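Cysteine synthase (Helicobacter pylori, PDB 6AHI) catalyses the pyridoxal-phosphate-dependent formation of L-cysteine and acetate from O-acetyl-L-serine and hydrogen sulfide, and also has cystathionine beta-synthase activity, working as a homodimer. Local coordinates at residues T6-I11 and L49-I54; T60-S65 and N149-A154. All coordinates share one frame; numbering follows the deposited sequence.

Contact 1 (T6-I11 and L49-I54); sequences TMQDAI and LGQYLI
Gln51 reaches out from helix 48-60 to give a weak hydrogen bond from NE2 to Gln8 OE1, 3.4 Å long but nearly straight at 169° about the hydrogen. Across this bond a short 3-10 turn, residues 7-10, in the loop between strands 3-4 and 16-19, meets a helix of the fold-type II PLP enzyme. Gln51 makes the span with a stretched chain: with chi1 at -179° its CG points opposite the backbone N, and the chain runs on extended to the amide. Gln8 is instead bent at chi2, and its amide ends nearer the helix than its CB. The two amide planes are turned about 50° from each other, and a single N-H joins them. Ile11 comes from the opposite direction and sets two methyls against the same amide, CG2 lying 3.7 Å from Gln51 OE1 and CD1 4.0 Å from Gln51 NE2; the amide thus has a polar neighbour in Gln8 and aliphatic carbon from Ile11. Val84 of helix 76-85 packs against both Gln8 and Ile11, and Pro41 also touches Ile11. On the loop side, Thr6 OG1 accepts from the backbone N of Gln8 at 3.3 Å, an ST turn that leads into the 3-10 segment. The turn itself is held by backbone bonds from N to the O three residues earlier, among them Ile11 N to Gln8 O at 3.2 Å.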
ATOM      1  N   THR A   6      -5.755   6.282  14.820  1.00 30.13           N
ATOM      2  CA  THR A   6      -6.737   6.044  13.784  1.00 32.36           C
ATOM      3  C   THR A   6      -6.018   6.108  12.431  1.00 29.64           C
ATOM      4  O   THR A   6      -5.136   6.958  12.231  1.00 29.08           O
ATOM      5  CB  THR A   6      -7.888   7.067  13.883  1.00 34.72           C
ATOM      6  OG1 THR A   6      -8.647   7.024  12.687  1.00 39.84           O
ATOM      7  CG2 THR A   6      -7.442   8.508  14.002  1.00 35.83           C
ATOM      8  N   MET A   7      -6.353   5.193  11.519  1.00 30.39           N
ATOM      9  CA  MET A   7      -5.663   5.171  10.219  1.00 31.80           C
ATOM     10  C   MET A   7      -6.034   6.419   9.393  1.00 34.14           C
ATOM     11  O   MET A   7      -5.338   6.807   8.469  1.00 30.68           O
ATOM     12  CB  MET A   7      -6.000   3.886   9.462  1.00 32.89           C
ATOM     13  CG  MET A   7      -5.111   2.714   9.871  1.00 33.47           C
ATOM     14  SD  MET A   7      -3.350   3.151  10.161  1.00 31.89           S
ATOM     15  CE  MET A   7      -2.778   3.350   8.480  1.00 29.04           C
ATOM     16  N   GLN A   8      -7.132   7.077   9.787  1.00 40.09           N
ATOM     17  CA  GLN A   8      -7.545   8.351   9.235  1.00 42.28           C
ATOM     18  C   GLN A   8      -6.488   9.421   9.381  1.00 43.93           C
ATOM     19  O   GLN A   8      -6.390  10.259   8.489  1.00 51.99           O
ATOM     20  CB  GLN A   8      -8.729   8.901  10.007  1.00 49.37           C
ATOM     21  CG  GLN A   8     -10.026   8.298   9.560  1.00 46.29           C
ATOM     22  CD  GLN A   8     -11.020   9.397   9.786  1.00 53.41           C
ATOM     23  OE1 GLN A   8     -10.864  10.498   9.245  1.00 49.63           O
ATOM     24  NE2 GLN A   8     -12.020   9.098  10.603  1.00 50.35           N
ATOM     25  N   ASP A   9      -5.721   9.377  10.472  1.00 44.21           N
ATOM     26  CA  ASP A   9      -4.656  10.339  10.709  1.00 48.93           C
ATOM     27  C   ASP A   9      -3.584  10.269   9.600  1.00 44.85           C
ATOM     28  O   ASP A   9      -2.741  11.155   9.478  1.00 50.67           O
ATOM     29  CB  ASP A   9      -3.966  10.109  12.063  1.00 57.48           C
ATOM     30  CG  ASP A   9      -4.716  10.524  13.330  1.00 69.98           C
ATOM     31  OD1 ASP A   9      -5.744  11.238  13.215  1.00 69.48           O
ATOM     32  OD2 ASP A   9      -4.251  10.118  14.448  1.00 67.84           O
ATOM     33  N   ALA A  10      -3.548   9.177   8.834  1.00 38.11           N
ATOM     34  CA  ALA A  10      -2.492   8.966   7.857  1.00 31.86           C
ATOM     35  C   ALA A  10      -2.964   9.316   6.432  1.00 28.25           C
ATOM     36  O   ALA A  10      -2.223   9.075   5.498  1.00 26.58           O
ATOM     37  CB  ALA A  10      -2.023   7.528   7.961  1.00 32.04           C
ATOM     38  N   ILE A  11      -4.210   9.805   6.260  1.00 29.37           N
ATOM     39  CA  ILE A  11      -4.764  10.192   4.921  1.00 28.31           C
ATOM     40  C   ILE A  11      -4.066  11.480   4.459  1.00 28.18           C
ATOM     41  O   ILE A  11      -3.862  12.399   5.239  1.00 25.68           O
ATOM     42  CB  ILE A  11      -6.309  10.322   4.923  1.00 29.52           C
ATOM     43  CG1 ILE A  11      -6.970   8.946   5.070  1.00 28.98           C
ATOM     44  CG2 ILE A  11      -6.795  11.020   3.660  1.00 27.95           C
ATOM     45  CD1 ILE A  11      -8.440   8.967   5.388  1.00 32.59           C
ATOM     46  N   LEU A  49     -11.879  11.870  -0.391  1.00 31.38           N
ATOM     47  CA  LEU A  49     -13.329  12.081  -0.602  1.00 33.43           C
ATOM     48  C   LEU A  49     -14.092  11.565   0.623  1.00 36.15           C
ATOM     49  O   LEU A  49     -14.976  12.236   1.144  1.00 40.58           O
ATOM     50  CB  LEU A  49     -13.762  11.359  -1.883  1.00 33.14           C
ATOM     51  CG  LEU A  49     -15.260  11.392  -2.191  1.00 36.33           C
ATOM     52  CD1 LEU A  49     -15.746  12.821  -2.321  1.00 36.93           C
ATOM     53  CD2 LEU A  49     -15.562  10.615  -3.467  1.00 36.97           C
ATOM     54  N   GLY A  50     -13.722  10.360   1.077  1.00 37.17           N
ATOM     55  CA  GLY A  50     -14.366   9.739   2.204  1.00 38.53           C
ATOM     56  C   GLY A  50     -14.240  10.604   3.440  1.00 38.55           C
ATOM     57  O   GLY A  50     -15.186  10.820   4.163  1.00 40.36           O
ATOM     58  N   GLN A  51     -13.042  11.129   3.650  1.00 36.53           N
ATOM     59  CA  GLN A  51     -12.750  11.889   4.826  1.00 38.07           C
ATOM     60  C   GLN A  51     -13.532  13.195   4.804  1.00 38.81           C
ATOM     61  O   GLN A  51     -14.059  13.609   5.817  1.00 42.86           O
ATOM     62  CB  GLN A  51     -11.262  12.200   4.896  1.00 36.74           C
ATOM     63  CG  GLN A  51     -10.899  12.989   6.136  1.00 39.14           C
ATOM     64  CD  GLN A  51      -9.403  13.080   6.248  1.00 37.76           C
ATOM     65  OE1 GLN A  51      -8.747  13.672   5.404  1.00 36.51           O
ATOM     66  NE2 GLN A  51      -8.860  12.455   7.280  1.00 44.24           N
ATOM     67  N   TYR A  52     -13.602  13.818   3.625  1.00 39.01           N
ATOM     68  CA  TYR A  52     -14.296  15.075   3.464  1.00 41.27           C
ATOM     69  C   TYR A  52     -15.806  14.872   3.651  1.00 43.09           C
ATOM     70  O   TYR A  52     -16.422  15.653   4.375  1.00 46.11           O
ATOM     71  CB  TYR A  52     -13.945  15.717   2.123  1.00 40.78           C
ATOM     72  CG  TYR A  52     -14.565  17.076   1.912  1.00 43.00           C
ATOM     73  CD1 TYR A  52     -13.970  18.221   2.418  1.00 42.80           C
ATOM     74  CD2 TYR A  52     -15.757  17.214   1.221  1.00 44.76           C
ATOM     75  CE1 TYR A  52     -14.542  19.466   2.241  1.00 42.80           C
ATOM     76  CE2 TYR A  52     -16.341  18.455   1.022  1.00 46.03           C
ATOM     77  CZ  TYR A  52     -15.720  19.585   1.527  1.00 45.41           C
ATOM     78  OH  TYR A  52     -16.279  20.808   1.338  1.00 48.17           O
ATOM     79  N   LEU A  53     -16.397  13.856   3.003  1.00 42.67           N
ATOM     80  CA  LEU A  53     -17.860  13.659   3.008  1.00 44.76           C
ATOM     81  C   LEU A  53     -18.366  13.438   4.444  1.00 45.63           C
ATOM     82  O   LEU A  53     -19.370  14.019   4.853  1.00 45.89           O
ATOM     83  CB  LEU A  53     -18.222  12.467   2.110  1.00 45.61           C
ATOM     84  CG  LEU A  53     -18.180  12.708   0.601  1.00 45.12           C
ATOM     85  CD1 LEU A  53     -18.482  11.426  -0.167  1.00 44.40           C
ATOM     86  CD2 LEU A  53     -19.178  13.779   0.222  1.00 48.36           C
ATOM     87  N   ILE A  54     -17.654  12.601   5.207  1.00 43.91           N
ATOM     88  CA  ILE A  54     -18.013  12.283   6.578  1.00 46.10           C
ATOM     89  C   ILE A  54     -17.809  13.504   7.487  1.00 47.98           C
ATOM     90  O   ILE A  54     -18.741  13.861   8.254  1.00 49.24           O
ATOM     91  CB  ILE A  54     -17.298  10.992   7.039  1.00 44.72           C
ATOM     92  CG1 ILE A  54     -17.996   9.811   6.354  1.00 46.68           C
ATOM     93  CG2 ILE A  54     -17.270  10.857   8.561  1.00 43.92           C
ATOM     94  CD1 ILE A  54     -17.261   8.513   6.384  1.00 45.38           C
TER

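Contact 2 (T60-S65 and N149-A154); sequences TGKITS and NPDNPA
Thr60 ends helix 48-60, and its OG1 accepts from the backbone N of Lys62 at 3.0 Å, an ST turn; the same OG1 also hydrogen-bonds to Gly57 O. Gly61, with positive phi (91°), takes the chain out of the helix and turns it toward Lys62. From there Lys62 extends toward helix 151-158: CG stands beside the backbone N (chi1 -68°), the chain bends at chi3, and NZ arrives 3.7 Å from Asp151 OD2, a long salt bridge between side chains that approach from opposite directions. Beyond Lys62, Ile63 is buried against Phe58 and Leu90. On the other segment, Asn149 ND2 is 4.5 Å from Lys62 NZ, a mere approach; its amide is engaged on its own side, with ND2 bonded to Pro144 O and OD1 accepting from Asp151 N at 2.8 Å. That is a capping bond at the turn leading into helix 151-158, its donor lying above the carbonyl plane. The bridge lies at the surface, linking the loop between helix 48-60 and strand 68-72 to the N-terminal region of helix 151-158, with Tyr142 of strand 141-142 touching Lys62, Ile63 and Asn149.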
ATOM      1  N   THR A  60     -22.764  19.668   8.769  1.00 72.21           N
ATOM      2  CA  THR A  60     -24.060  20.167   8.257  1.00 76.21           C
ATOM      3  C   THR A  60     -25.230  19.465   8.945  1.00 77.78           C
ATOM      4  O   THR A  60     -26.365  19.917   8.779  1.00 75.13           O
ATOM      5  CB  THR A  60     -24.243  19.760   6.795  1.00 76.44           C
ATOM      6  OG1 THR A  60     -24.217  18.339   6.781  1.00 77.64           O
ATOM      7  CG2 THR A  60     -23.188  20.313   5.870  1.00 72.64           C
ATOM      8  N   GLY A  61     -24.966  18.379   9.660  1.00 79.98           N
ATOM      9  CA  GLY A  61     -26.070  17.650  10.293  1.00 82.48           C
ATOM     10  C   GLY A  61     -26.590  16.571   9.374  1.00 76.98           C
ATOM     11  O   GLY A  61     -27.556  15.924   9.732  1.00 77.16           O
ATOM     12  N   LYS A  62     -25.968  16.386   8.216  1.00 72.74           N
ATOM     13  CA  LYS A  62     -26.399  15.281   7.321  1.00 71.98           C
ATOM     14  C   LYS A  62     -26.011  13.932   7.939  1.00 68.40           C
ATOM     15  O   LYS A  62     -26.628  12.961   7.548  1.00 68.02           O
ATOM     16  CB  LYS A  62     -25.805  15.403   5.915  1.00 71.29           C
ATOM     17  CG  LYS A  62     -26.295  16.569   5.080  1.00 73.95           C
ATOM     18  CD  LYS A  62     -25.401  16.925   3.915  1.00 72.59           C
ATOM     19  CE  LYS A  62     -26.187  17.138   2.639  1.00 73.34           C
ATOM     20  NZ  LYS A  62     -25.332  17.195   1.430  1.00 70.82           N
ATOM     21  N   ILE A  63     -24.979  13.886   8.793  1.00 65.55           N
ATOM     22  CA  ILE A  63     -24.537  12.668   9.483  1.00 64.29           C
ATOM     23  C   ILE A  63     -24.562  12.907  10.994  1.00 65.32           C
ATOM     24  O   ILE A  63     -24.106  13.926  11.470  1.00 65.26           O
ATOM     25  CB  ILE A  63     -23.143  12.212   9.010  1.00 60.25           C
ATOM     26  CG1 ILE A  63     -23.141  11.880   7.515  1.00 59.39           C
ATOM     27  CG2 ILE A  63     -22.646  11.043   9.854  1.00 58.96           C
ATOM     28  CD1 ILE A  63     -21.761  11.742   6.911  1.00 57.19           C
ATOM     29  N   THR A  64     -25.096  11.931  11.733  1.00 67.63           N
ATOM     30  CA  THR A  64     -24.992  11.861  13.203  1.00 70.72           C
ATOM     31  C   THR A  64     -24.572  10.436  13.599  1.00 69.41           C
ATOM     32  O   THR A  64     -24.283   9.627  12.719  1.00 63.68           O
ATOM     33  CB  THR A  64     -26.296  12.283  13.898  1.00 74.78           C
ATOM     34  OG1 THR A  64     -27.252  11.238  13.716  1.00 78.27           O
ATOM     35  CG2 THR A  64     -26.866  13.589  13.386  1.00 76.89           C
ATOM     36  N   SER A  65     -24.601  10.131  14.907  1.00 71.48           N
ATOM     37  CA  SER A  65     -23.867   8.991  15.485  1.00 71.12           C
ATOM     38  C   SER A  65     -24.441   7.659  14.993  1.00 71.65           C
ATOM     39  O   SER A  65     -23.695   6.674  14.880  1.00 70.20           O
ATOM     40  CB  SER A  65     -23.852   9.047  16.986  1.00 71.65           C
ATOM     41  OG  SER A  65     -25.110   9.468  17.471  1.00 76.41           O
ATOM     42  N   ASN A 149     -23.043  14.611  -6.655  1.00 52.26           N
ATOM     43  CA  ASN A 149     -22.979  15.466  -5.486  1.00 51.97           C
ATOM     44  C   ASN A 149     -21.868  16.486  -5.708  1.00 48.01           C
ATOM     45  O   ASN A 149     -20.729  16.083  -5.877  1.00 45.83           O
ATOM     46  CB  ASN A 149     -22.787  14.640  -4.207  1.00 52.95           C
ATOM     47  CG  ASN A 149     -22.975  15.456  -2.946  1.00 55.10           C
ATOM     48  OD1 ASN A 149     -22.715  16.653  -2.928  1.00 52.62           O
ATOM     49  ND2 ASN A 149     -23.438  14.818  -1.879  1.00 61.09           N
ATOM     50  N   PRO A 150     -22.122  17.819  -5.673  1.00 49.08           N
ATOM     51  CA  PRO A 150     -21.036  18.809  -5.768  1.00 46.71           C
ATOM     52  C   PRO A 150     -19.991  18.725  -4.641  1.00 45.08           C
ATOM     53  O   PRO A 150     -18.920  19.329  -4.722  1.00 43.03           O
ATOM     54  CB  PRO A 150     -21.725  20.175  -5.698  1.00 48.50           C
ATOM     55  CG  PRO A 150     -23.126  19.886  -5.172  1.00 51.89           C
ATOM     56  CD  PRO A 150     -23.447  18.452  -5.536  1.00 51.56           C
ATOM     57  N   ASP A 151     -20.283  17.969  -3.586  1.00 45.80           N
ATOM     58  CA  ASP A 151     -19.309  17.782  -2.503  1.00 45.25           C
ATOM     59  C   ASP A 151     -18.176  16.859  -2.953  1.00 41.02           C
ATOM     60  O   ASP A 151     -17.157  16.807  -2.302  1.00 37.39           O
ATOM     61  CB  ASP A 151     -19.941  17.198  -1.237  1.00 48.88           C
ATOM     62  CG  ASP A 151     -20.912  18.142  -0.562  1.00 56.43           C
ATOM     63  OD1 ASP A 151     -20.684  19.377  -0.656  1.00 63.25           O
ATOM     64  OD2 ASP A 151     -21.889  17.639   0.028  1.00 58.25           O
ATOM     65  N   ASN A 152     -18.390  16.108  -4.041  1.00 40.32           N
ATOM     66  CA  ASN A 152     -17.343  15.282  -4.629  1.00 38.23           C
ATOM     67  C   ASN A 152     -16.188  16.192  -5.073  1.00 35.40           C
ATOM     68  O   ASN A 152     -15.111  16.140  -4.481  1.00 33.82           O
ATOM     69  CB  ASN A 152     -17.946  14.355  -5.694  1.00 39.20           C
ATOM     70  CG  ASN A 152     -16.931  13.536  -6.468  1.00 38.55           C
ATOM     71  OD1 ASN A 152     -15.727  13.594  -6.203  1.00 37.96           O
ATOM     72  ND2 ASN A 152     -17.421  12.769  -7.435  1.00 40.89           N
ATOM     73  N   PRO A 153     -16.325  17.068  -6.099  1.00 34.94           N
ATOM     74  CA  PRO A 153     -15.225  17.967  -6.452  1.00 33.47           C
ATOM     75  C   PRO A 153     -14.781  18.862  -5.281  1.00 33.41           C
ATOM     76  O   PRO A 153     -13.572  19.144  -5.145  1.00 33.10           O
ATOM     77  CB  PRO A 153     -15.720  18.781  -7.659  1.00 34.30           C
ATOM     78  CG  PRO A 153     -17.211  18.491  -7.764  1.00 36.22           C
ATOM     79  CD  PRO A 153     -17.474  17.205  -7.004  1.00 36.37           C
ATOM     80  N   ALA A 154     -15.710  19.267  -4.414  1.00 34.78           N
ATOM     81  CA  ALA A 154     -15.345  20.150  -3.299  1.00 35.18           C
ATOM     82  C   ALA A 154     -14.306  19.485  -2.409  1.00 34.48           C
ATOM     83  O   ALA A 154     -13.411  20.178  -1.837  1.00 33.37           O
ATOM     84  CB  ALA A 154     -16.531  20.525  -2.474  1.00 38.24           C
TER

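Overall arrangement
Helix 48-60 connects the two contacts: its 49-54 part meets the 6-11 loop in contact 1, and the chain leaving its end forms contact 2 about 13 Å away, centre to centre. The helix also packs directly on the second segment of contact 2, with Leu49 CD1 3.7 Å from Asn152 CA and Leu53 CD2 3.8 Å from Asp151 CB, while Ile54 CA lies 3.8 Å from Ile63 CD1. Contact 1 is buried and away from the annotated sites. Contact 2 has a link to the probable cofactor site: Asn152 ND2 hydrogen-bonds Ser181 OG, whose residue probably binds pyridoxal 5'-phosphate, and the Asn149 side chain is about 9 Å from that of Ser181.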